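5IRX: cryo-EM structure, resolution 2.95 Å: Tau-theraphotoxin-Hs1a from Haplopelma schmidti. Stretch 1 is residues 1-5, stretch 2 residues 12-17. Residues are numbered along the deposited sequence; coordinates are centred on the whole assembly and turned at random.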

ATOM      1  N   ASP E   1      22.047   6.056 -45.280  1.00 30.00           N
ATOM      2  CA  ASP E   1      21.035   6.695 -44.454  1.00 30.00           C
ATOM      3  C   ASP E   1      21.590   6.990 -43.075  1.00 30.00           C
ATOM      4  O   ASP E   1      20.861   7.424 -42.191  1.00 30.00           O
ATOM      5  CB  ASP E   1      19.793   5.814 -44.343  1.00 20.00           C
ATOM      6  N   CYS E   2      22.887   6.754 -42.905  1.00  0.78           N
ATOM      7  CA  CYS E   2      23.536   6.916 -41.615  1.00  0.78           C
ATOM      8  C   CYS E   2      23.638   8.389 -41.224  1.00  0.78           C
ATOM      9  O   CYS E   2      23.450   9.298 -42.035  1.00  0.78           O
ATOM     10  CB  CYS E   2      24.935   6.308 -41.632  1.00 20.00           C
ATOM     11  SG  CYS E   2      25.772   6.629 -40.090  1.00 20.00           S
ATOM     12  N   ALA E   3      23.951   8.611 -39.953  1.00  0.79           N
ATOM     13  CA  ALA E   3      24.247   9.933 -39.420  1.00  0.79           C
ATOM     14  C   ALA E   3      25.727   9.989 -39.070  1.00  0.79           C
ATOM     15  O   ALA E   3      26.208   9.184 -38.269  1.00  0.79           O
ATOM     16  CB  ALA E   3      23.393  10.235 -38.193  1.00 20.00           C
ATOM     17  N   LYS E   4      26.435  10.953 -39.646  1.00  0.50           N
ATOM     18  CA  LYS E   4      27.886  10.982 -39.554  1.00  0.50           C
ATOM     19  C   LYS E   4      28.352  11.383 -38.157  1.00  0.50           C
ATOM     20  O   LYS E   4      27.564  11.761 -37.288  1.00  0.50           O
ATOM     21  CB  LYS E   4      28.464  11.945 -40.584  1.00 20.00           C
ATOM     22  CG  LYS E   4      28.234  11.505 -42.012  1.00 20.00           C
ATOM     23  CD  LYS E   4      28.834  12.491 -42.984  1.00 20.00           C
ATOM     24  CE  LYS E   4      28.583  12.065 -44.414  1.00 20.00           C
ATOM     25  NZ  LYS E   4      29.176  13.029 -45.378  1.00 20.00           N
ATOM     26  N   GLU E   5      29.662  11.291 -37.955  1.00  0.56           N
ATOM     27  CA  GLU E   5      30.275  11.570 -36.661  1.00  0.56           C
ATOM     28  C   GLU E   5      30.245  13.070 -36.417  1.00  0.56           C
ATOM     29  O   GLU E   5      30.999  13.828 -37.026  1.00  0.56           O
ATOM     30  CB  GLU E   5      31.699  11.030 -36.610  1.00 20.00           C
ATOM     31  N   GLY E  12      16.835  11.529 -36.043  1.00  0.46           N
ATOM     32  CA  GLY E  12      16.548  11.155 -37.406  1.00  0.46           C
ATOM     33  C   GLY E  12      17.130   9.807 -37.751  1.00  0.46           C
ATOM     34  O   GLY E  12      16.406   8.875 -38.106  1.00  0.46           O
ATOM     35  N   LYS E  13      18.441   9.689 -37.612  1.00  0.52           N
ATOM     36  CA  LYS E  13      19.166   8.525 -38.077  1.00  0.52           C
ATOM     37  C   LYS E  13      20.132   8.077 -37.001  1.00  0.52           C
ATOM     38  O   LYS E  13      20.600   8.882 -36.201  1.00  0.52           O
ATOM     39  CB  LYS E  13      19.927   8.833 -39.360  1.00 20.00           C
ATOM     40  N   LYS E  14      20.423   6.788 -36.981  1.00  0.54           N
ATOM     41  CA  LYS E  14      21.380   6.278 -36.023  1.00  0.54           C
ATOM     42  C   LYS E  14      22.801   6.537 -36.509  1.00  0.54           C
ATOM     43  O   LYS E  14      23.027   6.956 -37.645  1.00  0.54           O
ATOM     44  CB  LYS E  14      21.140   4.797 -35.789  1.00 20.00           C
ATOM     45  CG  LYS E  14      21.328   3.940 -37.007  1.00 20.00           C
ATOM     46  CD  LYS E  14      20.888   2.530 -36.699  1.00 20.00           C
ATOM     47  CE  LYS E  14      21.806   1.903 -35.671  1.00 20.00           C
ATOM     48  NZ  LYS E  14      21.448   0.493 -35.379  1.00 20.00           N
ATOM     49  N   CYS E  15      23.771   6.294 -35.631  1.00  0.70           N
ATOM     50  CA  CYS E  15      25.158   6.502 -36.008  1.00  0.70           C
ATOM     51  C   CYS E  15      25.622   5.414 -36.967  1.00  0.70           C
ATOM     52  O   CYS E  15      24.952   4.402 -37.189  1.00  0.70           O
ATOM     53  CB  CYS E  15      26.077   6.510 -34.790  1.00 20.00           C
ATOM     54  SG  CYS E  15      25.876   7.858 -33.629  1.00 20.00           S
ATOM     55  N   CYS E  16      26.808   5.633 -37.536  1.00  0.62           N
ATOM     56  CA  CYS E  16      27.428   4.717 -38.487  1.00  0.62           C
ATOM     57  C   CYS E  16      28.077   3.547 -37.762  1.00  0.62           C
ATOM     58  O   CYS E  16      27.688   3.224 -36.634  1.00  0.62           O
ATOM     59  CB  CYS E  16      28.455   5.435 -39.358  1.00 20.00           C
ATOM     60  SG  CYS E  16      27.766   6.698 -40.452  1.00 20.00           S
ATOM     61  N   ASP E  17      28.989   2.860 -38.454  1.00  0.48           N
ATOM     62  CA  ASP E  17      29.665   1.681 -37.924  1.00  0.48           C
ATOM     63  C   ASP E  17      30.339   1.962 -36.587  1.00  0.48           C
ATOM     64  O   ASP E  17      30.919   3.029 -36.369  1.00  0.48           O
ATOM     65  CB  ASP E  17      30.702   1.180 -38.929  1.00 20.00           C
TER

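What ties the two stretches together covalently? A disulfide joins Cys-2 to Cys-16, with 2.0 Å between Cys-2 SG and Cys-16 SG and a chi3 of -123°. The two halves of the bridge are not symmetrical: Cys-2 has the t rotamer, whereas Cys-16 has m. Both CA-to-CB bonds point sideways relative to the opposite stretch, so it is the turn at each CB that brings the sulfurs together. The CA atoms of Cys-2 and Cys-16 are thereby held 5.5 Å apart, and the bridge itself remains exposed.

Does the backbone add a polar link? One hydrogen bond crosses the contact, from Ala-3 N to Lys-14 O, at 3.0 Å and with an N-H...O angle of 143°. The length is ordinary and the angle somewhat bent. Because donor and acceptor both belong to the main chain, the bond needs nothing from the lysine side chain, whose CA-to-CB bond points away from stretch 1. Lying one residue along from Cys-2, it fastens the chain right beside the disulfide. Close by, Ala-3 CA and Cys-15 CA are 4.9 Å apart, although neither stretch forms a regular strand here.

What packs around these two links? Ala-3 and Lys-13, both buried, meet through their CB atoms, with 3.9 Å from Ala-3 CB to Lys-13 CB. Lys-13 directs its CA-to-CB bond toward stretch 1, and its CB also lies 3.3 Å from Asp-1 O. The lysine is modelled only as far as CB, so the course of its amine cannot be followed. On the disulfide side, Ala-3 O comes within 3.7 Å of Cys-16 SG, a van der Waals approach that sets the alanine carbonyl beside the bridge.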